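Local coordinates for nickel-dependent hydrogenase large subunit (Allochromatium vinosum, PDB 3MYR), which forms the large subunit of a heterodimeric [NiFe] hydrogenase, which oxidises molecular hydrogen at a nickel-iron centre and passes the electrons to an acceptor, at residues F300-I305 against V316-T321; A139-S144 against V253-V258; A21-A26 against H534-V539; W332-V337 against Y354-G359. All coordinates share one frame; numbering follows the deposited sequence.

Interaction 1: F300-I305 against V316-T321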
loop_
_atom_site.group_PDB
_atom_site.type_symbol
_atom_site.label_atom_id
_atom_site.label_comp_id
_atom_site.label_asym_id
_atom_site.label_seq_id
_atom_site.Cartn_x
_atom_site.Cartn_y
_atom_site.Cartn_z
ATOM N N PHE B 300 -0.864 -12.888 -16.493
ATOM C CA PHE B 300 -1.185 -11.586 -17.061
ATOM C C PHE B 300 -0.190 -11.300 -18.172
ATOM O O PHE B 300 1.002 -11.227 -17.909
ATOM C CB PHE B 300 -1.026 -10.500 -15.987
ATOM C CG PHE B 300 -2.050 -10.572 -14.872
ATOM C CD1 PHE B 300 -3.401 -10.549 -15.158
ATOM C CD2 PHE B 300 -1.658 -10.419 -13.558
ATOM C CE1 PHE B 300 -4.345 -10.550 -14.119
ATOM C CE2 PHE B 300 -2.592 -10.382 -12.521
ATOM C CZ PHE B 300 -3.926 -10.440 -12.790
ATOM N N PRO B 301 -0.671 -11.086 -19.417
ATOM C CA PRO B 301 0.268 -10.944 -20.515
ATOM C C PRO B 301 0.892 -9.561 -20.555
ATOM O O PRO B 301 0.284 -8.594 -20.061
ATOM C CB PRO B 301 -0.609 -11.186 -21.764
ATOM C CG PRO B 301 -1.979 -10.723 -21.288
ATOM C CD PRO B 301 -2.065 -11.139 -19.864
ATOM N N ARG B 302 2.084 -9.490 -21.168
ATOM C CA ARG B 302 2.766 -8.232 -21.456
ATOM C C ARG B 302 2.202 -7.641 -22.737
ATOM O O ARG B 302 2.022 -8.348 -23.725
ATOM C CB ARG B 302 4.259 -8.503 -21.652
ATOM C CG ARG B 302 5.084 -7.243 -21.979
ATOM C CD ARG B 302 6.618 -7.469 -21.845
ATOM N NE ARG B 302 6.860 -7.857 -20.468
ATOM C CZ ARG B 302 7.992 -8.371 -19.988
ATOM N NH1 ARG B 302 8.053 -8.809 -18.709
ATOM N NH2 ARG B 302 9.015 -8.498 -20.796
ATOM N N GLY B 303 2.002 -6.329 -22.762
ATOM C CA GLY B 303 1.640 -5.649 -24.009
ATOM C C GLY B 303 0.995 -4.292 -23.747
ATOM O O GLY B 303 0.799 -3.870 -22.606
ATOM N N ALA B 304 0.649 -3.625 -24.832
ATOM C CA ALA B 304 0.082 -2.298 -24.781
ATOM C C ALA B 304 -1.072 -2.252 -25.777
ATOM O O ALA B 304 -0.956 -2.747 -26.915
ATOM C CB ALA B 304 1.148 -1.281 -25.204
ATOM N N ILE B 305 -2.106 -1.516 -25.401
ATOM C CA ILE B 305 -3.257 -1.271 -26.253
ATOM C C ILE B 305 -3.269 0.205 -26.489
ATOM O O ILE B 305 -3.036 1.001 -25.550
ATOM C CB ILE B 305 -4.543 -1.700 -25.525
ATOM C CG1 ILE B 305 -4.605 -3.213 -25.482
ATOM C CG2 ILE B 305 -5.839 -1.102 -26.149
ATOM C CD1 ILE B 305 -5.479 -3.756 -24.319
ATOM N N VAL B 316 6.095 -4.589 -25.781
ATOM C CA VAL B 316 6.677 -3.722 -24.805
ATOM C C VAL B 316 8.097 -4.192 -24.603
ATOM O O VAL B 316 8.342 -5.382 -24.423
ATOM C CB VAL B 316 5.850 -3.747 -23.490
ATOM C CG1 VAL B 316 6.532 -2.876 -22.418
ATOM C CG2 VAL B 316 4.424 -3.174 -23.771
ATOM N N ASP B 317 9.021 -3.234 -24.665
ATOM C CA ASP B 317 10.435 -3.448 -24.413
ATOM C C ASP B 317 10.871 -2.504 -23.249
ATOM O O ASP B 317 10.841 -1.228 -23.352
ATOM C CB ASP B 317 11.188 -3.149 -25.732
ATOM C CG ASP B 317 12.730 -3.375 -25.636
ATOM O OD1 ASP B 317 13.391 -3.281 -26.703
ATOM O OD2 ASP B 317 13.295 -3.519 -24.515
ATOM N N LEU B 318 11.187 -3.138 -22.124
ATOM C CA LEU B 318 11.611 -2.453 -20.903
ATOM C C LEU B 318 12.975 -1.781 -20.972
ATOM O O LEU B 318 13.345 -0.940 -20.116
ATOM C CB LEU B 318 11.503 -3.421 -19.722
ATOM C CG LEU B 318 9.991 -3.612 -19.646
ATOM C CD1 LEU B 318 9.654 -5.054 -19.609
ATOM C CD2 LEU B 318 9.428 -2.822 -18.482
ATOM N N GLU B 319 13.719 -2.102 -22.019
ATOM C CA GLU B 319 15.069 -1.596 -22.096
ATOM C C GLU B 319 15.390 -0.617 -23.218
ATOM O O GLU B 319 16.449 -0.019 -23.184
ATOM C CB GLU B 319 16.052 -2.740 -22.121
ATOM C CG GLU B 319 15.812 -3.609 -20.864
ATOM C CD GLU B 319 16.926 -4.536 -20.597
ATOM O OE1 GLU B 319 17.717 -4.329 -19.639
ATOM O OE2 GLU B 319 17.028 -5.472 -21.397
ATOM N N ALA B 320 14.475 -0.459 -24.177
ATOM C CA ALA B 320 14.614 0.477 -25.275
ATOM C C ALA B 320 14.523 1.897 -24.701
ATOM O O ALA B 320 13.490 2.253 -24.124
ATOM C CB ALA B 320 13.487 0.244 -26.297
ATOM N N THR B 321 15.578 2.715 -24.904
ATOM C CA THR B 321 15.724 3.982 -24.194
ATOM C C THR B 321 14.788 5.031 -24.778
ATOM O O THR B 321 14.485 6.029 -24.122
ATOM C CB THR B 321 17.160 4.526 -24.209
ATOM O OG1 THR B 321 17.488 4.792 -25.557
ATOM C CG2 THR B 321 18.188 3.480 -23.742
HETATM O O HOH W 1 9.736 -7.224 -23.274
#

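Interaction 2: A139-S144 against V253-V258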
loop_
_atom_site.group_PDB
_atom_site.type_symbol
_atom_site.label_atom_id
_atom_site.label_comp_id
_atom_site.label_asym_id
_atom_site.label_seq_id
_atom_site.Cartn_x
_atom_site.Cartn_y
_atom_site.Cartn_z
ATOM N N ALA B 139 -24.820 -16.425 -1.410
ATOM C CA ALA B 139 -24.937 -17.537 -0.488
ATOM C C ALA B 139 -24.186 -17.228 0.806
ATOM O O ALA B 139 -24.216 -18.002 1.740
ATOM C CB ALA B 139 -24.364 -18.831 -1.186
ATOM N N TRP B 140 -23.522 -16.098 0.877
ATOM C CA TRP B 140 -22.770 -15.737 2.080
ATOM C C TRP B 140 -23.613 -15.958 3.317
ATOM O O TRP B 140 -24.797 -15.557 3.315
ATOM C CB TRP B 140 -22.379 -14.254 1.996
ATOM C CG TRP B 140 -21.667 -13.668 3.206
ATOM C CD1 TRP B 140 -22.125 -12.631 3.996
ATOM C CD2 TRP B 140 -20.329 -13.985 3.702
ATOM N NE1 TRP B 140 -21.158 -12.309 4.946
ATOM C CE2 TRP B 140 -20.036 -13.072 4.735
ATOM C CE3 TRP B 140 -19.332 -14.875 3.292
ATOM C CZ2 TRP B 140 -18.825 -13.100 5.460
ATOM C CZ3 TRP B 140 -18.111 -14.912 4.008
ATOM C CH2 TRP B 140 -17.883 -14.056 5.092
ATOM N N PRO B 141 -23.052 -16.620 4.379
ATOM C CA PRO B 141 -23.948 -17.014 5.495
ATOM C C PRO B 141 -24.535 -15.874 6.301
ATOM O O PRO B 141 -25.621 -16.044 6.868
ATOM C CB PRO B 141 -23.030 -17.839 6.450
ATOM C CG PRO B 141 -21.972 -18.465 5.468
ATOM C CD PRO B 141 -21.729 -17.270 4.480
ATOM N N LYS B 142 -23.789 -14.782 6.467
ATOM C CA LYS B 142 -24.099 -13.821 7.532
ATOM C C LYS B 142 -25.112 -12.791 7.005
ATOM O O LYS B 142 -24.718 -11.767 6.430
ATOM C CB LYS B 142 -22.848 -13.140 8.047
ATOM C CG LYS B 142 -21.849 -14.064 8.719
ATOM C CD LYS B 142 -20.640 -13.239 9.220
ATOM C CE LYS B 142 -20.244 -13.416 10.644
ATOM N NZ LYS B 142 -20.018 -12.045 11.288
ATOM N N SER B 143 -26.402 -13.114 7.127
ATOM C CA SER B 143 -27.434 -12.350 6.415
ATOM C C SER B 143 -28.716 -12.281 7.224
ATOM O O SER B 143 -29.795 -11.937 6.680
ATOM C CB SER B 143 -27.761 -13.075 5.104
ATOM O OG SER B 143 -28.382 -14.349 5.381
ATOM N N SER B 144 -28.682 -12.712 8.480
ATOM C CA SER B 144 -29.952 -12.817 9.199
ATOM C C SER B 144 -30.451 -11.389 9.454
ATOM O O SER B 144 -29.659 -10.446 9.491
ATOM C CB SER B 144 -29.817 -13.580 10.518
ATOM O OG SER B 144 -29.220 -12.705 11.461
ATOM N N VAL B 253 -14.190 -13.522 -1.759
ATOM C CA VAL B 253 -14.274 -12.911 -3.112
ATOM C C VAL B 253 -15.543 -13.345 -3.828
ATOM O O VAL B 253 -16.304 -12.493 -4.339
ATOM C CB VAL B 253 -13.002 -13.260 -3.987
ATOM C CG1 VAL B 253 -13.152 -12.808 -5.466
ATOM C CG2 VAL B 253 -11.762 -12.630 -3.360
ATOM N N ASP B 254 -15.809 -14.654 -3.867
ATOM C CA ASP B 254 -16.962 -15.158 -4.606
ATOM C C ASP B 254 -18.285 -14.654 -4.015
ATOM O O ASP B 254 -19.228 -14.485 -4.731
ATOM C CB ASP B 254 -17.069 -16.688 -4.557
ATOM C CG ASP B 254 -16.085 -17.380 -5.429
ATOM O OD1 ASP B 254 -15.889 -18.624 -5.221
ATOM O OD2 ASP B 254 -15.472 -16.681 -6.263
ATOM N N GLN B 255 -18.386 -14.627 -2.700
ATOM C CA GLN B 255 -19.668 -14.483 -2.060
ATOM C C GLN B 255 -19.888 -13.078 -1.534
ATOM O O GLN B 255 -21.015 -12.753 -1.197
ATOM C CB GLN B 255 -19.769 -15.449 -0.836
ATOM C CG GLN B 255 -19.830 -16.939 -1.301
ATOM C CD GLN B 255 -20.224 -17.912 -0.187
ATOM O OE1 GLN B 255 -20.202 -17.595 0.991
ATOM N NE2 GLN B 255 -20.571 -19.101 -0.573
ATOM N N VAL B 256 -18.836 -12.305 -1.273
ATOM C CA VAL B 256 -19.105 -10.976 -0.721
ATOM C C VAL B 256 -18.691 -9.871 -1.746
ATOM O O VAL B 256 -19.523 -9.105 -2.207
ATOM C CB VAL B 256 -18.387 -10.748 0.649
ATOM C CG1 VAL B 256 -18.703 -9.389 1.249
ATOM C CG2 VAL B 256 -18.722 -11.907 1.669
ATOM N N TYR B 257 -17.408 -9.796 -2.076
ATOM C CA TYR B 257 -16.872 -8.703 -2.878
ATOM C C TYR B 257 -17.497 -8.675 -4.323
ATOM O O TYR B 257 -18.008 -7.670 -4.759
ATOM C CB TYR B 257 -15.363 -8.907 -2.958
ATOM C CG TYR B 257 -14.598 -7.923 -3.846
ATOM C CD1 TYR B 257 -15.088 -6.633 -4.106
ATOM C CD2 TYR B 257 -13.343 -8.266 -4.379
ATOM C CE1 TYR B 257 -14.366 -5.740 -4.906
ATOM C CE2 TYR B 257 -12.596 -7.379 -5.142
ATOM C CZ TYR B 257 -13.120 -6.119 -5.407
ATOM O OH TYR B 257 -12.377 -5.244 -6.196
ATOM N N VAL B 258 -17.388 -9.765 -5.086
ATOM C CA VAL B 258 -17.850 -9.678 -6.447
ATOM C C VAL B 258 -19.384 -9.423 -6.527
ATOM O O VAL B 258 -19.806 -8.617 -7.340
ATOM C CB VAL B 258 -17.454 -10.939 -7.261
ATOM C CG1 VAL B 258 -18.076 -10.912 -8.658
ATOM C CG2 VAL B 258 -15.952 -11.091 -7.300
#

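Interaction 3: A21-A26 against H534-V539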
loop_
_atom_site.group_PDB
_atom_site.type_symbol
_atom_site.label_atom_id
_atom_site.label_comp_id
_atom_site.label_asym_id
_atom_site.label_seq_id
_atom_site.Cartn_x
_atom_site.Cartn_y
_atom_site.Cartn_z
ATOM N N ALA B 21 -9.219 21.747 -10.181
ATOM C CA ALA B 21 -10.067 21.626 -11.363
ATOM C C ALA B 21 -10.502 23.037 -11.819
ATOM O O ALA B 21 -11.028 23.841 -11.022
ATOM C CB ALA B 21 -11.287 20.781 -11.044
ATOM N N GLN B 22 -10.267 23.329 -13.096
ATOM C CA GLN B 22 -10.794 24.538 -13.702
ATOM C C GLN B 22 -12.196 24.198 -14.186
ATOM O O GLN B 22 -12.373 23.287 -15.031
ATOM C CB GLN B 22 -9.896 24.997 -14.853
ATOM C CG GLN B 22 -10.436 26.273 -15.602
ATOM C CD GLN B 22 -10.580 27.484 -14.667
ATOM O OE1 GLN B 22 -11.683 28.026 -14.506
ATOM N NE2 GLN B 22 -9.495 27.860 -13.987
ATOM N N MET B 23 -13.182 24.867 -13.600
ATOM C CA MET B 23 -14.571 24.598 -13.871
ATOM C C MET B 23 -15.041 25.478 -15.019
ATOM O O MET B 23 -14.644 26.653 -15.095
ATOM C CB MET B 23 -15.434 24.908 -12.636
ATOM C CG MET B 23 -15.112 24.053 -11.383
ATOM S SD MET B 23 -15.014 22.264 -11.787
ATOM C CE MET B 23 -16.753 21.872 -12.012
ATOM N N ASP B 24 -15.867 24.915 -15.906
ATOM C CA ASP B 24 -16.696 25.714 -16.862
ATOM C C ASP B 24 -18.191 25.463 -16.568
ATOM O O ASP B 24 -18.735 24.410 -16.926
ATOM C CB ASP B 24 -16.317 25.402 -18.337
ATOM C CG ASP B 24 -17.173 26.207 -19.361
ATOM O OD1 ASP B 24 -17.898 27.169 -18.971
ATOM O OD2 ASP B 24 -17.146 25.850 -20.557
ATOM N N GLY B 25 -18.815 26.370 -15.804
ATOM C CA GLY B 25 -20.105 26.037 -15.161
ATOM C C GLY B 25 -19.909 24.846 -14.211
ATOM O O GLY B 25 -18.958 24.844 -13.427
ATOM N N ALA B 26 -20.815 23.857 -14.256
ATOM C CA ALA B 26 -20.740 22.634 -13.441
ATOM C C ALA B 26 -19.750 21.578 -13.997
ATOM O O ALA B 26 -19.472 20.555 -13.346
ATOM C CB ALA B 26 -22.158 22.015 -13.307
ATOM N N HIS B 534 -17.326 14.864 -16.799
ATOM C CA HIS B 534 -17.691 15.086 -15.387
ATOM C C HIS B 534 -18.379 16.409 -15.127
ATOM O O HIS B 534 -17.861 17.424 -15.495
ATOM C CB HIS B 534 -16.459 14.984 -14.459
ATOM C CG HIS B 534 -15.918 13.584 -14.337
ATOM N ND1 HIS B 534 -15.896 12.891 -13.136
ATOM C CD2 HIS B 534 -15.465 12.721 -15.277
ATOM C CE1 HIS B 534 -15.476 11.647 -13.346
ATOM N NE2 HIS B 534 -15.205 11.516 -14.630
ATOM N N GLN B 535 -19.413 16.386 -14.284
ATOM C CA GLN B 535 -20.133 17.578 -13.778
ATOM C C GLN B 535 -20.157 17.461 -12.252
ATOM O O GLN B 535 -20.184 16.334 -11.708
ATOM C CB GLN B 535 -21.556 17.642 -14.361
ATOM C CG GLN B 535 -21.599 17.977 -15.892
ATOM C CD GLN B 535 -21.205 16.771 -16.850
ATOM O OE1 GLN B 535 -20.678 16.979 -17.975
ATOM N NE2 GLN B 535 -21.465 15.527 -16.404
ATOM N N LEU B 536 -19.954 18.575 -11.547
ATOM C CA LEU B 536 -20.078 18.574 -10.075
ATOM C C LEU B 536 -21.406 19.224 -9.671
ATOM O O LEU B 536 -21.661 20.382 -10.046
ATOM C CB LEU B 536 -18.944 19.393 -9.461
ATOM C CG LEU B 536 -17.621 18.688 -9.127
ATOM C CD1 LEU B 536 -17.341 17.669 -10.196
ATOM C CD2 LEU B 536 -16.491 19.727 -9.031
ATOM N N VAL B 537 -22.251 18.527 -8.916
ATOM C CA VAL B 537 -23.373 19.244 -8.355
ATOM C C VAL B 537 -23.007 20.337 -7.335
ATOM O O VAL B 537 -23.656 21.403 -7.304
ATOM C CB VAL B 537 -24.648 18.422 -7.976
ATOM C CG1 VAL B 537 -24.671 16.987 -8.447
ATOM C CG2 VAL B 537 -25.120 18.665 -6.548
ATOM N N ASP B 538 -21.934 20.110 -6.583
ATOM C CA ASP B 538 -21.567 21.007 -5.495
ATOM C C ASP B 538 -20.055 20.934 -5.202
ATOM O O ASP B 538 -19.547 19.916 -4.721
ATOM C CB ASP B 538 -22.390 20.634 -4.274
ATOM C CG ASP B 538 -22.047 21.455 -3.019
ATOM O OD1 ASP B 538 -22.672 21.177 -1.961
ATOM O OD2 ASP B 538 -21.120 22.296 -3.051
ATOM N N VAL B 539 -19.343 22.027 -5.472
ATOM C CA VAL B 539 -17.904 22.054 -5.334
ATOM C C VAL B 539 -17.395 21.850 -3.924
ATOM O O VAL B 539 -16.226 21.484 -3.737
ATOM C CB VAL B 539 -17.234 23.293 -6.007
ATOM C CG1 VAL B 539 -17.554 23.287 -7.540
ATOM C CG2 VAL B 539 -17.643 24.663 -5.313
#

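Interaction 4: W332-V337 against Y354-G359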
loop_
_atom_site.group_PDB
_atom_site.type_symbol
_atom_site.label_atom_id
_atom_site.label_comp_id
_atom_site.label_asym_id
_atom_site.label_seq_id
_atom_site.Cartn_x
_atom_site.Cartn_y
_atom_site.Cartn_z
ATOM N N TRP B 332 8.548 18.723 -9.966
ATOM C CA TRP B 332 9.506 19.467 -9.160
ATOM C C TRP B 332 10.895 18.839 -9.108
ATOM O O TRP B 332 11.391 18.507 -8.017
ATOM C CB TRP B 332 8.898 19.650 -7.783
ATOM C CG TRP B 332 7.729 20.582 -7.818
ATOM C CD1 TRP B 332 7.669 21.790 -8.458
ATOM C CD2 TRP B 332 6.479 20.437 -7.118
ATOM N NE1 TRP B 332 6.458 22.402 -8.224
ATOM C CE2 TRP B 332 5.700 21.599 -7.411
ATOM C CE3 TRP B 332 5.978 19.483 -6.217
ATOM C CZ2 TRP B 332 4.400 21.818 -6.862
ATOM C CZ3 TRP B 332 4.655 19.680 -5.674
ATOM C CH2 TRP B 332 3.901 20.851 -5.997
ATOM N N TYR B 333 11.519 18.678 -10.281
ATOM C CA TYR B 333 12.774 17.979 -10.432
ATOM C C TYR B 333 13.639 18.782 -11.424
ATOM O O TYR B 333 13.128 19.588 -12.281
ATOM C CB TYR B 333 12.585 16.548 -10.990
ATOM C CG TYR B 333 11.880 15.624 -10.010
ATOM C CD1 TYR B 333 10.478 15.445 -10.076
ATOM C CD2 TYR B 333 12.592 14.997 -8.975
ATOM C CE1 TYR B 333 9.812 14.652 -9.151
ATOM C CE2 TYR B 333 11.932 14.207 -8.032
ATOM C CZ TYR B 333 10.532 14.066 -8.107
ATOM O OH TYR B 333 9.841 13.248 -7.213
ATOM N N GLU B 334 14.933 18.536 -11.316
ATOM C CA GLU B 334 15.897 19.096 -12.265
ATOM C C GLU B 334 16.624 17.930 -12.994
ATOM O O GLU B 334 17.060 16.955 -12.370
ATOM C CB GLU B 334 16.872 19.960 -11.451
ATOM C CG GLU B 334 17.608 21.021 -12.204
ATOM C CD GLU B 334 16.735 22.239 -12.537
ATOM O OE1 GLU B 334 16.837 22.714 -13.680
ATOM O OE2 GLU B 334 15.978 22.739 -11.665
ATOM N N TYR B 335 16.687 18.002 -14.319
ATOM C CA TYR B 335 17.452 17.055 -15.119
ATOM C C TYR B 335 18.673 17.802 -15.665
ATOM O O TYR B 335 18.541 18.847 -16.297
ATOM C CB TYR B 335 16.634 16.558 -16.333
ATOM C CG TYR B 335 15.631 15.451 -16.106
ATOM C CD1 TYR B 335 15.496 14.819 -14.851
ATOM C CD2 TYR B 335 14.784 15.036 -17.155
ATOM C CE1 TYR B 335 14.554 13.801 -14.658
ATOM C CE2 TYR B 335 13.855 14.007 -16.967
ATOM C CZ TYR B 335 13.771 13.392 -15.717
ATOM O OH TYR B 335 12.916 12.361 -15.550
ATOM N N SER B 336 19.850 17.216 -15.501
ATOM C CA SER B 336 21.081 17.781 -16.045
ATOM C C SER B 336 21.058 17.795 -17.559
ATOM O O SER B 336 21.755 18.586 -18.154
ATOM C CB SER B 336 22.296 16.980 -15.540
ATOM O OG SER B 336 22.252 15.705 -16.100
ATOM N N VAL B 337 20.236 16.962 -18.203
ATOM C CA VAL B 337 20.172 17.019 -19.674
ATOM C C VAL B 337 19.208 18.097 -20.155
ATOM O O VAL B 337 19.085 18.319 -21.355
ATOM C CB VAL B 337 19.853 15.634 -20.305
ATOM C CG1 VAL B 337 21.001 14.597 -19.971
ATOM C CG2 VAL B 337 18.494 15.097 -19.787
ATOM N N TYR B 354 11.979 22.097 -5.778
ATOM C CA TYR B 354 10.689 22.716 -5.580
ATOM C C TYR B 354 10.692 24.172 -6.049
ATOM O O TYR B 354 9.890 24.545 -6.884
ATOM C CB TYR B 354 10.299 22.581 -4.087
ATOM C CG TYR B 354 8.851 22.933 -3.764
ATOM C CD1 TYR B 354 8.527 24.136 -3.112
ATOM C CD2 TYR B 354 7.807 22.055 -4.118
ATOM C CE1 TYR B 354 7.213 24.433 -2.784
ATOM C CE2 TYR B 354 6.484 22.364 -3.835
ATOM C CZ TYR B 354 6.206 23.553 -3.161
ATOM O OH TYR B 354 4.898 23.812 -2.881
ATOM N N ASP B 355 11.607 24.980 -5.514
ATOM C CA ASP B 355 11.579 26.427 -5.710
ATOM C C ASP B 355 11.773 26.786 -7.169
ATOM O O ASP B 355 10.981 27.549 -7.733
ATOM C CB ASP B 355 12.683 27.109 -4.864
ATOM C CG ASP B 355 12.388 27.033 -3.358
ATOM O OD1 ASP B 355 11.286 26.585 -2.937
ATOM O OD2 ASP B 355 13.218 27.499 -2.575
ATOM N N ARG B 356 12.823 26.255 -7.775
ATOM C CA ARG B 356 13.180 26.681 -9.129
ATOM C C ARG B 356 12.247 26.126 -10.174
ATOM O O ARG B 356 12.259 26.593 -11.310
ATOM C CB ARG B 356 14.640 26.395 -9.454
ATOM C CG ARG B 356 15.556 27.454 -8.775
ATOM C CD ARG B 356 17.055 27.090 -8.747
ATOM N NE ARG B 356 17.637 27.028 -10.089
ATOM C CZ ARG B 356 18.046 25.901 -10.678
ATOM N NH1 ARG B 356 17.951 24.725 -10.040
ATOM N NH2 ARG B 356 18.555 25.946 -11.914
ATOM N N ARG B 357 11.404 25.172 -9.790
ATOM C CA ARG B 357 10.434 24.635 -10.731
ATOM C C ARG B 357 9.051 25.181 -10.443
ATOM O O ARG B 357 8.061 24.619 -10.892
ATOM C CB ARG B 357 10.453 23.094 -10.735
ATOM C CG ARG B 357 11.788 22.486 -11.298
ATOM C CD ARG B 357 12.162 23.082 -12.672
ATOM N NE ARG B 357 11.035 22.953 -13.603
ATOM C CZ ARG B 357 10.664 21.817 -14.199
ATOM N NH1 ARG B 357 11.324 20.676 -13.984
ATOM N NH2 ARG B 357 9.632 21.833 -15.025
ATOM N N GLY B 358 8.968 26.242 -9.643
ATOM C CA GLY B 358 7.679 26.945 -9.467
ATOM C C GLY B 358 6.841 26.424 -8.316
ATOM O O GLY B 358 5.655 26.810 -8.182
ATOM N N GLY B 359 7.399 25.542 -7.480
ATOM C CA GLY B 359 6.666 25.073 -6.285
ATOM C C GLY B 359 6.255 26.306 -5.438
ATOM O O GLY B 359 7.065 27.209 -5.216
#

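Interaction 1: F300-I305 against V316-T321
One face of the Arg302 guanidinium carries Leu318 CD1, which sits over the centre of the group, 3.7 Å above its plane; at the edge, in plane, lies a water. Arg302 and Leu318 meet tip to tip, and the water links the two segments: it accepts from Arg302 NH2 at 2.9 Å and donates to Val316 O at 2.6 Å. Arg302 NE bonds to the carbonyl of Tyr284 on the paired strand 281-288, which helps fix the rotation of the guanidinium. Lower on the side chain, Arg302 CG lies anti to the backbone N (chi1 179°) and passes 3.9 Å from Val316 CB. One branch of that valine, CG2, rests on the backbone of the strand, 3.6 Å from Gly303 C, and touches Ala304 CB at 4.0 Å. Around Leu318 the loop folds into an Asx turn, where Asp317 OD2 takes the N-H of Glu319 at 2.9 Å. No direct hydrogen bond joins 300-305 to 316-321. The two-stranded antiparallel sheet thus meets its following loop through apolar contact and one bridging water, with the arginine's methylene groups and guanidinium face serving as hydrophobic surface while its NE and NH2 bond to Tyr284 O and the water.

Interaction 2: A139-S144 against V253-V258
Trp140 holds CG anti to its backbone N (chi1 176°), and Val256 has CG1 anti to its backbone N (chi1 -178°), which leaves CG2 anti to the carbonyl carbon and over the indole in a CH-pi contact. The contact packs the loop between helices 127-137 and 145-160 against a pi-type turn in the long helix 236-265, where Val258 N bonds to Val253 O. Val256 CG2 stands 3.5 Å from the centroid of the six-membered ring of Trp140, only 19° off its normal. The approach is tight, with Trp140 CD2 just 3.3 Å from Val256 CG2. On the opposite face lies Pro141 CD, offset toward the rim, so the ring is held between a helix methyl and the next residue of its own loop. Phe252 and His190 also meet this ring. Gln255 reaches past it with its chain extended beyond CG, and the amide plane stands 83° from that of the indole. Its OE1 comes to the ring edge, near the plane. An alanine in place of Trp140 would probably open a gap between Val256 CG2 and Pro141 CD, leaving the methyl without its aromatic partner and the loop less firmly seated on the helix. No hydrogen bond runs directly between 139-144 and 253-258; instead Ser138 OG bonds to both Trp140 N and Gln255 O. At the outer margin Ala139 CB lies 3.9 Å from Gln255 NE2. Nearer the ring, Gln255 OE1 approaches Trp140 CA to 3.4 Å.

Interaction 3: A21-A26 against H534-V539
Met23 lays its terminal methyl against Leu536, with Met23 CE 3.7 Å from Leu536 CD2. Met23 SD is slightly farther from the same branch, 4.0 Å from Leu536 CD2. The two side chains cross at about a right angle. The methionine is folded to make this contact: chi2 of -48° turns SD, and chi3 of -74° then turns CE, so that the thioether curls instead of reaching out straight. Ile28 touches both Met23 and Leu536, and Ile5 packs on Met23, extending the apolar patch across the sheet. The polar part of the contact centres on one carbonyl. Ala26 O accepts the N-H of Leu536 at 2.7 Å, a short bond with an angle of 159° at the hydrogen and the donor in the carbonyl plane. The same oxygen, Ala26 O, also lies 3.1 Å from Gln535 CA, in a CA-H...O contact that adds to the grip. Beside this bond Ala26 CB approaches Leu536 O at 3.7 Å. A backbone bond between His534 and Ile28 continues the attachment two residues along, and Leu536 also packs on Ile545 of helix 543-551. The arrangement is that of a beta-hairpin turn, between strands 17-24 and 27-35 of the N-terminal antiparallel sheet, clasped through its backbone by a loop near the C terminus, between helices 525-531 and 543-551.

Interaction 4: W332-V337 against Y354-G359
Trp332 and Tyr354 form the tightly packed end of the contact, side by side and pointing the same way, with the edge of the tyrosine turned to the indole face. This edge-to-face pair has ring centroids 4.7 Å apart and planes at 61°. Tyr354 CE2 stands over the indole toward its rim, while Gly359 CA lies over the centre of the tyrosine ring and 3.3 Å from Trp332 NE1. Asn82 of the neighbouring small subunit also packs on Tyr354. A side chain at Gly359 would run into Tyr354. At the indole edge Arg357 O lies near the plane. An alanine in place of Trp332 would probably leave the Tyr354 edge without its aromatic face and open a gap beside Gly359. Next to the rings, Arg357 bends at chi2 (-51°) and chi3 and gives NH1 to Tyr333 O at 2.7 Å, within the guanidinium plane; NH1 also bonds to Val328 O, and NH2 forms a salt bridge with Asp371, so the buried arginine is gripped by several partners. The outer side is looser. There Glu334 OE2 meets Arg356 NH1 at 3.2 Å, well out of the guanidinium plane, an attraction of charges with no N-H aimed at the oxygen, and Glu334 OE1 bonds instead to Asn339. A type I turn, Asp355 to Gly358, thus docks on a segment whose Tyr333 side chain lies about 7 Å from the bound magnesium ion, in the region around the metal site of Glu42, Ala506 and His561.

Overall arrangement
From the N terminus, the chain first passes through 21-26, whose partner 534-539 comes only near the far end, so interaction 3 spans more than 500 residues and encloses the other three. Within that span the contacts follow in series without crossing. Interaction 2 closes a largely helical loop of 108 residues; interaction 1 then closes a short excursion after strand 300-305, and interaction 4 a loop of 16 residues without helix or strand. Interaction 3 ties the N-terminal sheet to a late loop, interaction 2 a surface loop to the long helix 236-265, interaction 1 strand 300-305 to the loop after it, and interaction 4 two parts of the loop between strands 324-327 and 378-381.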